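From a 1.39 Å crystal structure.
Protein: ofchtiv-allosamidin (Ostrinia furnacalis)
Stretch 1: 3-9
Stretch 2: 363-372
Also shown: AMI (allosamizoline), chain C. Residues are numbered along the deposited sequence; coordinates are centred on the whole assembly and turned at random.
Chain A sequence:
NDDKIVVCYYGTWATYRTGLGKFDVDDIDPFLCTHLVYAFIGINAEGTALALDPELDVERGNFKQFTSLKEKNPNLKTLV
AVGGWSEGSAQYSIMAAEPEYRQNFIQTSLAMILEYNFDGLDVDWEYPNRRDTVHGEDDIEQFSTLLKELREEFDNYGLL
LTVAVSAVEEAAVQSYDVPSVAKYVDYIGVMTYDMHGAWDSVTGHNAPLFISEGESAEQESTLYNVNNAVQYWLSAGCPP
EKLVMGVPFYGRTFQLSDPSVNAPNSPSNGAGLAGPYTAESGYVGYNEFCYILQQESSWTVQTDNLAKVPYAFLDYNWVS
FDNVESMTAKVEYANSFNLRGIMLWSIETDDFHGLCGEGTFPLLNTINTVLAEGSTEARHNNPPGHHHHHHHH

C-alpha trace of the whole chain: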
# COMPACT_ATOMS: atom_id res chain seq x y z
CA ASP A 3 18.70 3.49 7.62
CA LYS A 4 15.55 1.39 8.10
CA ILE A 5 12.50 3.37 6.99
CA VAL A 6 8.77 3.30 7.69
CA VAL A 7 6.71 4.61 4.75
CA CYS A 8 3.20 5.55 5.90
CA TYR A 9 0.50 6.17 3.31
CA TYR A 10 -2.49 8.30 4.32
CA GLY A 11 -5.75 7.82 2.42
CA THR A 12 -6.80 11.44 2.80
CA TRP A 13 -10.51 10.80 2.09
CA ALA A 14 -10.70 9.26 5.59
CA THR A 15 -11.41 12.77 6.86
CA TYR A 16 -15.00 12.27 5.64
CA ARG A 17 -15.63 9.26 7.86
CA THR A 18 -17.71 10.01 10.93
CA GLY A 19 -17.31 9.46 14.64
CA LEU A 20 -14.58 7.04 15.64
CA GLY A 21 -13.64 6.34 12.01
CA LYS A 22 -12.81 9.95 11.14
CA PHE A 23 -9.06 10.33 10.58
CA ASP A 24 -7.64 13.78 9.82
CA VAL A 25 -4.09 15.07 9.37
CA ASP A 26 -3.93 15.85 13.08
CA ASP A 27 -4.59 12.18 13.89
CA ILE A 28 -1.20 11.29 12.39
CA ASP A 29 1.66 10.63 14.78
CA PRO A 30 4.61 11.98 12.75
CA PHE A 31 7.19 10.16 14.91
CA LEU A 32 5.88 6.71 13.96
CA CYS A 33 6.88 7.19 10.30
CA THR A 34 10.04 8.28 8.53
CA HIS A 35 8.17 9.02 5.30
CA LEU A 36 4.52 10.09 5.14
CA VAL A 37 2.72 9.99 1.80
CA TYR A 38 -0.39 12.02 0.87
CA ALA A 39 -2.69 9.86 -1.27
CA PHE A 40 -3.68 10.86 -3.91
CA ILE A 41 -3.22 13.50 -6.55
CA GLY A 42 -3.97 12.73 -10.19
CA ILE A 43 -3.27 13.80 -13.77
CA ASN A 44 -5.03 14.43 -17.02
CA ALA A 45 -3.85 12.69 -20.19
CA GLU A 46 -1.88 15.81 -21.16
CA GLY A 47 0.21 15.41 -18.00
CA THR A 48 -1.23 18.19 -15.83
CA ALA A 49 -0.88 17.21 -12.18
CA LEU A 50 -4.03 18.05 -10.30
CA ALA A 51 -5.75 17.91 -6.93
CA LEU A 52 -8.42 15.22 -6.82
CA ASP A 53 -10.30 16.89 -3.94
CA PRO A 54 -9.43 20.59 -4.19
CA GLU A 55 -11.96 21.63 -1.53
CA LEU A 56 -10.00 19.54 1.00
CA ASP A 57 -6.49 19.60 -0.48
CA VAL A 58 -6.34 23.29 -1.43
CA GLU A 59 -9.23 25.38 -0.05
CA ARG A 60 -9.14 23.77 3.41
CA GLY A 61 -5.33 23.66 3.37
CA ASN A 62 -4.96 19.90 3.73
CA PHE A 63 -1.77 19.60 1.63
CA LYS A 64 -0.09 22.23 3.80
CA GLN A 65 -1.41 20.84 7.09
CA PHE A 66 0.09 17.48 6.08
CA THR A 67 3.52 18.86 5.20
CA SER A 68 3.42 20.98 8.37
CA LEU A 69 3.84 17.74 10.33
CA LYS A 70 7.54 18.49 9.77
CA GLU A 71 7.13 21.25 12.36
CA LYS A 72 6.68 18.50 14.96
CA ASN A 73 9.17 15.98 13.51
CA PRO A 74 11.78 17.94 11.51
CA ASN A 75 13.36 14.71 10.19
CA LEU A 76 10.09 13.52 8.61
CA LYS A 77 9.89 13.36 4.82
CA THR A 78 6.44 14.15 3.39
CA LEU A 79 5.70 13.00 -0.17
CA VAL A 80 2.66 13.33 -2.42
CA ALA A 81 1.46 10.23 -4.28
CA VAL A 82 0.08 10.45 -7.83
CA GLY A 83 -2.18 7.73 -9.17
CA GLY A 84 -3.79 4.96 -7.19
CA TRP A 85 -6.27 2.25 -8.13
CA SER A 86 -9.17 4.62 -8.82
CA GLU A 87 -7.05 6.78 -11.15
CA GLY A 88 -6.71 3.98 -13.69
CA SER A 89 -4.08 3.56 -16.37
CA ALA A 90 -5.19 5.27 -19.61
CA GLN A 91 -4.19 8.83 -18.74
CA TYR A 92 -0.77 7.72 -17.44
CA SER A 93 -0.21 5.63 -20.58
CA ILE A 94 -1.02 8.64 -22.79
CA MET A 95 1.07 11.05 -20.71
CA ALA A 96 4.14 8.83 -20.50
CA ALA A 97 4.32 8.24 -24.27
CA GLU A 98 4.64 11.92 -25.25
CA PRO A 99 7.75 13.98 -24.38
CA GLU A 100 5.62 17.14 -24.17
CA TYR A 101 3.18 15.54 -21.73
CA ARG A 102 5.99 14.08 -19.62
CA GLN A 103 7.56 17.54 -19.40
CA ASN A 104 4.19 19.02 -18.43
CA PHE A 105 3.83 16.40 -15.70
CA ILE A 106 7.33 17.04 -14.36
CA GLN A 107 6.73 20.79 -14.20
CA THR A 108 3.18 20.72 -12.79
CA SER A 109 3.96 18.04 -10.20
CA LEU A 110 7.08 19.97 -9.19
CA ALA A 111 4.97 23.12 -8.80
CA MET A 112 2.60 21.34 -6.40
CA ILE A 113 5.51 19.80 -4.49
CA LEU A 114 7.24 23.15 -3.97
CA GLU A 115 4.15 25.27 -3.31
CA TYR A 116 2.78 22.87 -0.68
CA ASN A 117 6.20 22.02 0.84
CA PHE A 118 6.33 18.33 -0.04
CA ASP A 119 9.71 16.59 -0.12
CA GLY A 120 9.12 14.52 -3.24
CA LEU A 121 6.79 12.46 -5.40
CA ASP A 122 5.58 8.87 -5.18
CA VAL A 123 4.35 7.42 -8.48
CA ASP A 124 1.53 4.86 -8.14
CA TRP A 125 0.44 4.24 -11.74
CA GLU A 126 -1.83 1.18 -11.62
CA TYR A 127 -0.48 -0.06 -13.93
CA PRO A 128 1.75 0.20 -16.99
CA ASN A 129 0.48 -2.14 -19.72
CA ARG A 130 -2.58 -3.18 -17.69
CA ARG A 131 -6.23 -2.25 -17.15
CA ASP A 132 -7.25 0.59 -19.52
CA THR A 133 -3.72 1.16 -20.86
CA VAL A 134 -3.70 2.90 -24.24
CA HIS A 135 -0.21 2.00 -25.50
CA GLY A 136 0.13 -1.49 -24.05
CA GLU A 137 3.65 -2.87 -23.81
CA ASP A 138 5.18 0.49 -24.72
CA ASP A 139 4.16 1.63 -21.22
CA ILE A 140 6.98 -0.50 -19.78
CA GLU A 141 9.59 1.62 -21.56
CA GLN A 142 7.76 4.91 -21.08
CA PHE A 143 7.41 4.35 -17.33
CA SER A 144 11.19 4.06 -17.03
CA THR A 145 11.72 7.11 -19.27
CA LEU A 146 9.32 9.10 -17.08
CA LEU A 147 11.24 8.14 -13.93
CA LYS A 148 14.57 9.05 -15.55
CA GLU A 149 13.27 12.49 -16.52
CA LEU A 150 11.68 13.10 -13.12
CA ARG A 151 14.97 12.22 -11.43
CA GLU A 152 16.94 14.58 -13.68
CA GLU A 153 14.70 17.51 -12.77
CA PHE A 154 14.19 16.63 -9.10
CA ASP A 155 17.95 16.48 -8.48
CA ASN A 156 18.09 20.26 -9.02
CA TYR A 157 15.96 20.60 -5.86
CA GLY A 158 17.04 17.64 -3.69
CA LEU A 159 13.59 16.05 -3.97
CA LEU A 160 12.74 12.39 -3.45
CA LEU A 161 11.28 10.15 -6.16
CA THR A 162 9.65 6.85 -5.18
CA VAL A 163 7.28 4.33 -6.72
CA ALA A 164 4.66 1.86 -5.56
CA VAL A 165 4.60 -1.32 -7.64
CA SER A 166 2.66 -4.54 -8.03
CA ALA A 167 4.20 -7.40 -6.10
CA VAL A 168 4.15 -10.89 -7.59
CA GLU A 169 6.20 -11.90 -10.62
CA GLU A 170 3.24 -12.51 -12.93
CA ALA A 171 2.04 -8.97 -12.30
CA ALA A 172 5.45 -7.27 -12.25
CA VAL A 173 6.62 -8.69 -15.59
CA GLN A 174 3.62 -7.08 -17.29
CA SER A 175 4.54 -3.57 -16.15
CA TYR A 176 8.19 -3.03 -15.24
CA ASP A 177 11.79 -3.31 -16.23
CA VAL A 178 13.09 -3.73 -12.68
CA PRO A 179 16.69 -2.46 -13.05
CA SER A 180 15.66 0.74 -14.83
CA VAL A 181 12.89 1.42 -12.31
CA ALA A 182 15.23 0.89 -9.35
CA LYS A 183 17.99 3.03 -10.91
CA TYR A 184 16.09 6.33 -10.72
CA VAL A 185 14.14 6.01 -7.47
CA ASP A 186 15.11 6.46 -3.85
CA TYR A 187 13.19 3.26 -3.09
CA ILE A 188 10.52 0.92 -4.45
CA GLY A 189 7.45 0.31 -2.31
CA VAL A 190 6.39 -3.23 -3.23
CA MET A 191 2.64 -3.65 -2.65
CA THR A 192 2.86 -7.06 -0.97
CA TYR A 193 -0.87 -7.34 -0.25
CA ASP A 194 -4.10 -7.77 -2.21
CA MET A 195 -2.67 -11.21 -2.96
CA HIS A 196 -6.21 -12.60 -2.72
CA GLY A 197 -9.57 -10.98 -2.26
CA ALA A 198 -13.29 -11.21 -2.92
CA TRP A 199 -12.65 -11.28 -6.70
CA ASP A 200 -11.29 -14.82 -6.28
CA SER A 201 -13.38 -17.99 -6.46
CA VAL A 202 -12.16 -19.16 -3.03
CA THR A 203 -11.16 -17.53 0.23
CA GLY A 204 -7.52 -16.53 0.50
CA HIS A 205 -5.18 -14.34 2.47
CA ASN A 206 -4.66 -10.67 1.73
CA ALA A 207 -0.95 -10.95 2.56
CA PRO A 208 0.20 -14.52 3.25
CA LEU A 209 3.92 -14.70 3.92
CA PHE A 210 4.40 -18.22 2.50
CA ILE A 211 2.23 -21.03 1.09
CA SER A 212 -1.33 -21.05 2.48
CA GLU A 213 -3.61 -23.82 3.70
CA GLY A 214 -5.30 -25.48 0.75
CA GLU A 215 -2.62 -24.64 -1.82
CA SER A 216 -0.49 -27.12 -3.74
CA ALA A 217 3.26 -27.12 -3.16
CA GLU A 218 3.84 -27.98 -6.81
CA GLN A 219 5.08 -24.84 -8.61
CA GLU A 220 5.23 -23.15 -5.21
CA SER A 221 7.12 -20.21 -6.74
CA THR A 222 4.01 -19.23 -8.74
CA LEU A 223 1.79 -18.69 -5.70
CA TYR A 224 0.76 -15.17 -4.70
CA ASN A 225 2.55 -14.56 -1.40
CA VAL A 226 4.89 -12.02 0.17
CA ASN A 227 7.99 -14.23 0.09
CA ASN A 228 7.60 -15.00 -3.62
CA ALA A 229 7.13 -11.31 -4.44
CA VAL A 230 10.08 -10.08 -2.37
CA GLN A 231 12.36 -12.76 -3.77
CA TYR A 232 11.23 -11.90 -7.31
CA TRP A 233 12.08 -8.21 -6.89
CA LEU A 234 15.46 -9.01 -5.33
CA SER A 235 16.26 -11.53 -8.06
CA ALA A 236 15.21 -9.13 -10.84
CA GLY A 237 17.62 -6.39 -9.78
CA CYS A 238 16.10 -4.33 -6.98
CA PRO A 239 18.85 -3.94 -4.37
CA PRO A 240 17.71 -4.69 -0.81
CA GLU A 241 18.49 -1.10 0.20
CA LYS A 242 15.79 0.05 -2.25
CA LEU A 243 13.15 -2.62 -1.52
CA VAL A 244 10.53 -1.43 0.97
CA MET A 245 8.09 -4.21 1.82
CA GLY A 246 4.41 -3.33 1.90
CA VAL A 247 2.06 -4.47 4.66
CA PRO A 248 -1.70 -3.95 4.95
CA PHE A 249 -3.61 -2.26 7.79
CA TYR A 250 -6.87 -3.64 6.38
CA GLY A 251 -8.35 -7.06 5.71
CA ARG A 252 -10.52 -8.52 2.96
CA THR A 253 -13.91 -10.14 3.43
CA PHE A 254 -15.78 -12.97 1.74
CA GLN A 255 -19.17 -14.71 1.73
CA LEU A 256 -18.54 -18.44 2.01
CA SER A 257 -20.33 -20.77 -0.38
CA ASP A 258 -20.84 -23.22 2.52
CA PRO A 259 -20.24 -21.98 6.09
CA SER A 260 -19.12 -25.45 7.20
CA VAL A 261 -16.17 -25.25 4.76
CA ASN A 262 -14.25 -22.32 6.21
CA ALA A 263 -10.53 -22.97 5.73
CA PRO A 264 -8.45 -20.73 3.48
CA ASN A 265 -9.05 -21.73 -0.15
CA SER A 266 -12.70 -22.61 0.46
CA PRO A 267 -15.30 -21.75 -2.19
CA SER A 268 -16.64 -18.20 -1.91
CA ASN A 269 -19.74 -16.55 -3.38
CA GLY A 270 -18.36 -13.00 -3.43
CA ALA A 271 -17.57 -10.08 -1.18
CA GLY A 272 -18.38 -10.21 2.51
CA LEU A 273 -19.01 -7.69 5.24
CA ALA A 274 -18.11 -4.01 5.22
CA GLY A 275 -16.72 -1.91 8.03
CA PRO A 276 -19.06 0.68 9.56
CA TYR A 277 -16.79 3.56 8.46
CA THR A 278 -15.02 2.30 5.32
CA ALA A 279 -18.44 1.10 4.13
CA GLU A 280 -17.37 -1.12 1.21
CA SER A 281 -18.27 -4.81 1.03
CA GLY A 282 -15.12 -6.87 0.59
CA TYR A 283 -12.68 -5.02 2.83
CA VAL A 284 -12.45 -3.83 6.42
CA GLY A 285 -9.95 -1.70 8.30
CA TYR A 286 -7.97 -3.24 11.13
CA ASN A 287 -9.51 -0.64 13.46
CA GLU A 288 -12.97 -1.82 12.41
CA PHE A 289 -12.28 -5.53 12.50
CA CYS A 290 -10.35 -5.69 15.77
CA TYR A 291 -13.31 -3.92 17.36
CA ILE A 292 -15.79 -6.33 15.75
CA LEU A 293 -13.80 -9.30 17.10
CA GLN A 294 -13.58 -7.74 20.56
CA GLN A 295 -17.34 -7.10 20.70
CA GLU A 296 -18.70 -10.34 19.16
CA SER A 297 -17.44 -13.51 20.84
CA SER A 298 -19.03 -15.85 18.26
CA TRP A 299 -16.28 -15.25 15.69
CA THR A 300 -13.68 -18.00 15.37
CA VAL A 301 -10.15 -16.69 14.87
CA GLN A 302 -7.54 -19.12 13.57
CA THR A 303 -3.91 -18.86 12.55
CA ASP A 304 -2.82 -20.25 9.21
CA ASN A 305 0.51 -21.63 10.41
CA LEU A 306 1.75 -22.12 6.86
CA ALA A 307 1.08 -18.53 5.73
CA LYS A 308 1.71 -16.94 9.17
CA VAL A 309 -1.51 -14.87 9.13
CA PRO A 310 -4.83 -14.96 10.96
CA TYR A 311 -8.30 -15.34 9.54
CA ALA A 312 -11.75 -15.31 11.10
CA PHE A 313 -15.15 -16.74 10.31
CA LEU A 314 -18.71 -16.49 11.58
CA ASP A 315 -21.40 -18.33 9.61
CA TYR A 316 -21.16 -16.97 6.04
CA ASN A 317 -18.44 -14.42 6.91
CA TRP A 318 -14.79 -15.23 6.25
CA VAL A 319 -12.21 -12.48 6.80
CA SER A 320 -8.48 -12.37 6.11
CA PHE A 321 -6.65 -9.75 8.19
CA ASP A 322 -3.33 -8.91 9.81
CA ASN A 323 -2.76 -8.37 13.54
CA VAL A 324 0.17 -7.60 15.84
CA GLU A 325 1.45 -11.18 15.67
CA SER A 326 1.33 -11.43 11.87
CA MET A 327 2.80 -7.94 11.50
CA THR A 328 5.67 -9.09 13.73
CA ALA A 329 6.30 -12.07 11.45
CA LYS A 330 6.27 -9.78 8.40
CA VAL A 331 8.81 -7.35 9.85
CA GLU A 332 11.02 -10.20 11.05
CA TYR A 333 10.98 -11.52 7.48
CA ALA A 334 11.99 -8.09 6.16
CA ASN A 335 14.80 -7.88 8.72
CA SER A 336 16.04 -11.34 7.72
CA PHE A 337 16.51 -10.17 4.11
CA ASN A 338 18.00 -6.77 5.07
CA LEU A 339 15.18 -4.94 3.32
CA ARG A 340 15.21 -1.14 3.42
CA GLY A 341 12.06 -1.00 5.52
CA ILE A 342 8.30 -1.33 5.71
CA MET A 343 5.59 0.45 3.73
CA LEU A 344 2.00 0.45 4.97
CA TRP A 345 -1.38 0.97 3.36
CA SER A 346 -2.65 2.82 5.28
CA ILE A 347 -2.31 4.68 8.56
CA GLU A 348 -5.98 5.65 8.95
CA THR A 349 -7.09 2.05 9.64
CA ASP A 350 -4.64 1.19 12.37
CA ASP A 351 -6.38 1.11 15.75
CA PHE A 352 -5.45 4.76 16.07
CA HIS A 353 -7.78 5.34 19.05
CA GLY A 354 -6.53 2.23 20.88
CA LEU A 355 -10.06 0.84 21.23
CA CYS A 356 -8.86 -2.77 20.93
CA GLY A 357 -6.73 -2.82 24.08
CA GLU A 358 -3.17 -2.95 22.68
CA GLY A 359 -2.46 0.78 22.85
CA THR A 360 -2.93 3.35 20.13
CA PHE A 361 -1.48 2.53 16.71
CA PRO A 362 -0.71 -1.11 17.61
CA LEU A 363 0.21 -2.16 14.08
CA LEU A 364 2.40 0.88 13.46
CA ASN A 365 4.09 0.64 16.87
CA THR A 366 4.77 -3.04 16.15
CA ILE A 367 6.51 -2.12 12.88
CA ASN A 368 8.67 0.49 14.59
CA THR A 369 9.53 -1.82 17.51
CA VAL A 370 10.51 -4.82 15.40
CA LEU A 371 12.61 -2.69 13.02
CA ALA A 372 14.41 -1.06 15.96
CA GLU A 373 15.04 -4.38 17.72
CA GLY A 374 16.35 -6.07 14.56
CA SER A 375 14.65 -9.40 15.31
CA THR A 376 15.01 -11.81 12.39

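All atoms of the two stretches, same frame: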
# COMPACT_ATOMS: atom_id res chain seq x y z
N ASP A 3 18.83 3.93 9.00
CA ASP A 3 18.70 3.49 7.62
C ASP A 3 17.38 2.77 7.32
O ASP A 3 16.83 2.93 6.24
CB ASP A 3 19.88 2.62 7.21
CG ASP A 3 19.66 1.93 5.88
OD1 ASP A 3 19.82 2.58 4.82
OD2 ASP A 3 19.31 0.73 5.89
N LYS A 4 16.88 1.98 8.27
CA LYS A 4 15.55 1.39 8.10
C LYS A 4 14.51 2.50 8.04
O LYS A 4 14.60 3.50 8.77
CB LYS A 4 15.22 0.47 9.27
CG LYS A 4 16.11 -0.77 9.41
CD LYS A 4 16.25 -1.53 8.11
CE LYS A 4 16.92 -2.88 8.34
NZ LYS A 4 17.63 -3.33 7.11
N ILE A 5 13.52 2.35 7.17
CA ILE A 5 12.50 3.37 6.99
C ILE A 5 11.11 2.78 7.18
O ILE A 5 10.89 1.57 7.04
CB ILE A 5 12.61 4.12 5.64
CG1 ILE A 5 12.37 3.17 4.46
CG2 ILE A 5 13.97 4.83 5.52
CD1 ILE A 5 12.39 3.88 3.11
N VAL A 6 10.17 3.65 7.52
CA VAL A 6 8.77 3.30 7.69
C VAL A 6 7.99 4.28 6.82
O VAL A 6 7.95 5.48 7.11
CB VAL A 6 8.32 3.39 9.15
CG1 VAL A 6 6.85 3.07 9.27
CG2 VAL A 6 9.14 2.43 10.01
N VAL A 7 7.40 3.78 5.74
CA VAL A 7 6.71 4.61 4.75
C VAL A 7 5.22 4.49 5.00
O VAL A 7 4.61 3.44 4.75
CB VAL A 7 7.09 4.18 3.32
CG1 VAL A 7 6.37 5.05 2.29
CG2 VAL A 7 8.60 4.24 3.13
N CYS A 8 4.61 5.56 5.52
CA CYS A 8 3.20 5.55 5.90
C CYS A 8 2.39 6.26 4.83
O CYS A 8 2.55 7.46 4.63
CB CYS A 8 3.00 6.33 7.20
SG CYS A 8 3.82 5.63 8.64
N TYR A 9 1.46 5.54 4.20
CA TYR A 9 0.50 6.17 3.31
C TYR A 9 -0.73 6.61 4.09
O TYR A 9 -1.19 5.91 5.01
CB TYR A 9 0.05 5.20 2.22
CG TYR A 9 1.05 5.05 1.10
CD1 TYR A 9 2.09 4.14 1.19
CD2 TYR A 9 0.93 5.81 -0.05
CE1 TYR A 9 2.99 4.01 0.16
CE2 TYR A 9 1.83 5.68 -1.09
CZ TYR A 9 2.85 4.77 -0.98
OH TYR A 9 3.75 4.60 -2.02
N LEU A 363 -0.51 -1.63 15.23
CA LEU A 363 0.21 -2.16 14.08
C LEU A 363 1.44 -1.33 13.77
O LEU A 363 2.52 -1.87 13.51
CB LEU A 363 -0.71 -2.23 12.87
CG LEU A 363 -1.93 -3.14 13.02
CD1 LEU A 363 -2.68 -3.22 11.70
CD2 LEU A 363 -1.51 -4.53 13.50
N LEU A 364 1.29 -0.00 13.79
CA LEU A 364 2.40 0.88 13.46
C LEU A 364 3.49 0.84 14.53
O LEU A 364 4.68 0.82 14.22
CB LEU A 364 1.88 2.30 13.24
CG LEU A 364 2.85 3.33 12.66
CD1 LEU A 364 3.57 2.81 11.43
CD2 LEU A 364 2.09 4.60 12.33
N ASN A 365 3.10 0.80 15.81
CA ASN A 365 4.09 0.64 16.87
C ASN A 365 4.82 -0.69 16.74
O ASN A 365 6.04 -0.75 16.96
CB ASN A 365 3.43 0.77 18.25
CG ASN A 365 3.34 2.20 18.71
OD1 ASN A 365 4.36 2.85 18.99
ND2 ASN A 365 2.13 2.72 18.81
N THR A 366 4.11 -1.75 16.36
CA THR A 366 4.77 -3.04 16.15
C THR A 366 5.84 -2.94 15.07
O THR A 366 6.96 -3.44 15.25
CB THR A 366 3.73 -4.10 15.78
OG1 THR A 366 2.83 -4.30 16.87
CG2 THR A 366 4.41 -5.43 15.46
N ILE A 367 5.53 -2.29 13.95
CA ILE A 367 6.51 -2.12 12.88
C ILE A 367 7.74 -1.41 13.40
O ILE A 367 8.88 -1.85 13.17
CB ILE A 367 5.88 -1.38 11.69
CG1 ILE A 367 4.82 -2.25 11.03
CG2 ILE A 367 6.95 -0.99 10.69
CD1 ILE A 367 3.91 -1.48 10.08
N ASN A 368 7.54 -0.29 14.11
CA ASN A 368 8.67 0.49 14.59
C ASN A 368 9.51 -0.31 15.59
O ASN A 368 10.74 -0.27 15.55
CB ASN A 368 8.17 1.79 15.22
CG ASN A 368 7.88 2.86 14.18
OD1 ASN A 368 8.75 3.66 13.84
ND2 ASN A 368 6.65 2.88 13.67
N THR A 369 8.84 -1.05 16.48
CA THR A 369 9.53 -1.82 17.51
C THR A 369 10.36 -2.94 16.90
O THR A 369 11.54 -3.11 17.24
CB THR A 369 8.49 -2.39 18.48
OG1 THR A 369 7.91 -1.32 19.23
CG2 THR A 369 9.12 -3.39 19.43
N VAL A 370 9.78 -3.69 15.97
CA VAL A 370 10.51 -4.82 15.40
C VAL A 370 11.66 -4.36 14.51
O VAL A 370 12.71 -5.01 14.46
CB VAL A 370 9.54 -5.79 14.71
CG1 VAL A 370 10.29 -6.98 14.12
CG2 VAL A 370 8.49 -6.27 15.70
N LEU A 371 11.49 -3.24 13.79
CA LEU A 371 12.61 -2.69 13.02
C LEU A 371 13.73 -2.22 13.94
O LEU A 371 14.91 -2.43 13.64
CB LEU A 371 12.13 -1.55 12.13
CG LEU A 371 11.34 -1.94 10.89
CD1 LEU A 371 10.82 -0.69 10.20
CD2 LEU A 371 12.21 -2.74 9.93
N ALA A 372 13.38 -1.56 15.04
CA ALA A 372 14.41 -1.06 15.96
C ALA A 372 15.15 -2.21 16.63
O ALA A 372 16.37 -2.16 16.80
CB ALA A 372 13.79 -0.14 17.00
C1 AMI C . -3.00 0.30 -2.90
C2 AMI C . -3.22 1.44 -3.98
C3 AMI C . -4.39 2.14 -3.52
C4 AMI C . -5.27 1.04 -2.79
C5 AMI C . -4.25 0.39 -1.98
C6 AMI C . -4.69 -1.03 -1.45
C7 AMI C . -1.33 1.76 -2.87
C8 AMI C . 0.51 3.47 -3.29
C9 AMI C . 0.72 1.81 -1.35
N2 AMI C . -2.13 2.16 -3.95
N7 AMI C . -0.03 2.35 -2.51
O3 AMI C . -5.06 2.78 -4.61
O4 AMI C . -6.26 1.55 -1.91
O6 AMI C . -5.10 -1.81 -2.55
O7 AMI C . -1.84 0.72 -2.15

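How do the two backbones lie against each other? Residues 5-9 form a β-strand, and 363-372 belong to a helix that extends beyond the stretch in both directions. Their axes run nearly antiparallel, at 163°, and approach to 9.6 Å, so the start of the helix segment faces the later part of the strand segment: L364 lies near C8, N368 near V6 and L371 near K4. The gap narrows along the helix, from 8.9 Å between the CA atoms of C8 and L364 to 7.0 Å between those of K4 and L371. No hydrogen bond crosses between the stretches. Within the helix, I367 N donates to L363 O at 3.1 Å. What joins the two is apolar packing, burying 279 Å² in all.

What does the first turn of this helix segment contribute? L363 is out of reach, but L364 meets two strand residues, V6 and C8, with CD1 closest to each. Its CA-to-CB bond points sideways, yet the t, p rotamer brings the end of the side chain nearer, so that L364 CD1 lies 3.9 Å from V6 CG1 and 4.0 Å from C8 SG. The sulfur is covalently bonded elsewhere in the structure, and here it serves as an apolar surface. N365 and T366 follow on the part of the helix turned from the strand.

Why is V6 the centre of the contact? Its side chain points toward the helix and touches four residues there. I367, also directed toward the strand, places CG2 4.1 Å from V6 CG2, a modest van der Waals contact. N368 comes next, with its OD1 4.0 Å from V6 CG2, close enough to pack but with no hydrogen bond, since a methyl offers none. The amide is anchored within its own helix instead: N368 ND2 donates to L364 O at 2.9 Å in a nearly straight geometry, while N368 N reaches the same oxygen at 3.1 Å.

How does the contact close at the far end? T369 and V370 are out of reach, and T369 OG1 bonds back to N365 O at 3.0 Å. L371 then points toward the strand, and its CD1 sits 3.5 Å from V6 CG2, a tight methyl contact, and 3.9 Å from the backbone oxygen I5 O. Its other methyl, CD2, lies 4.4 Å from K4 CG, at the aliphatic part of a lysine whose end leads away. A372 points away from the strand and makes no contact.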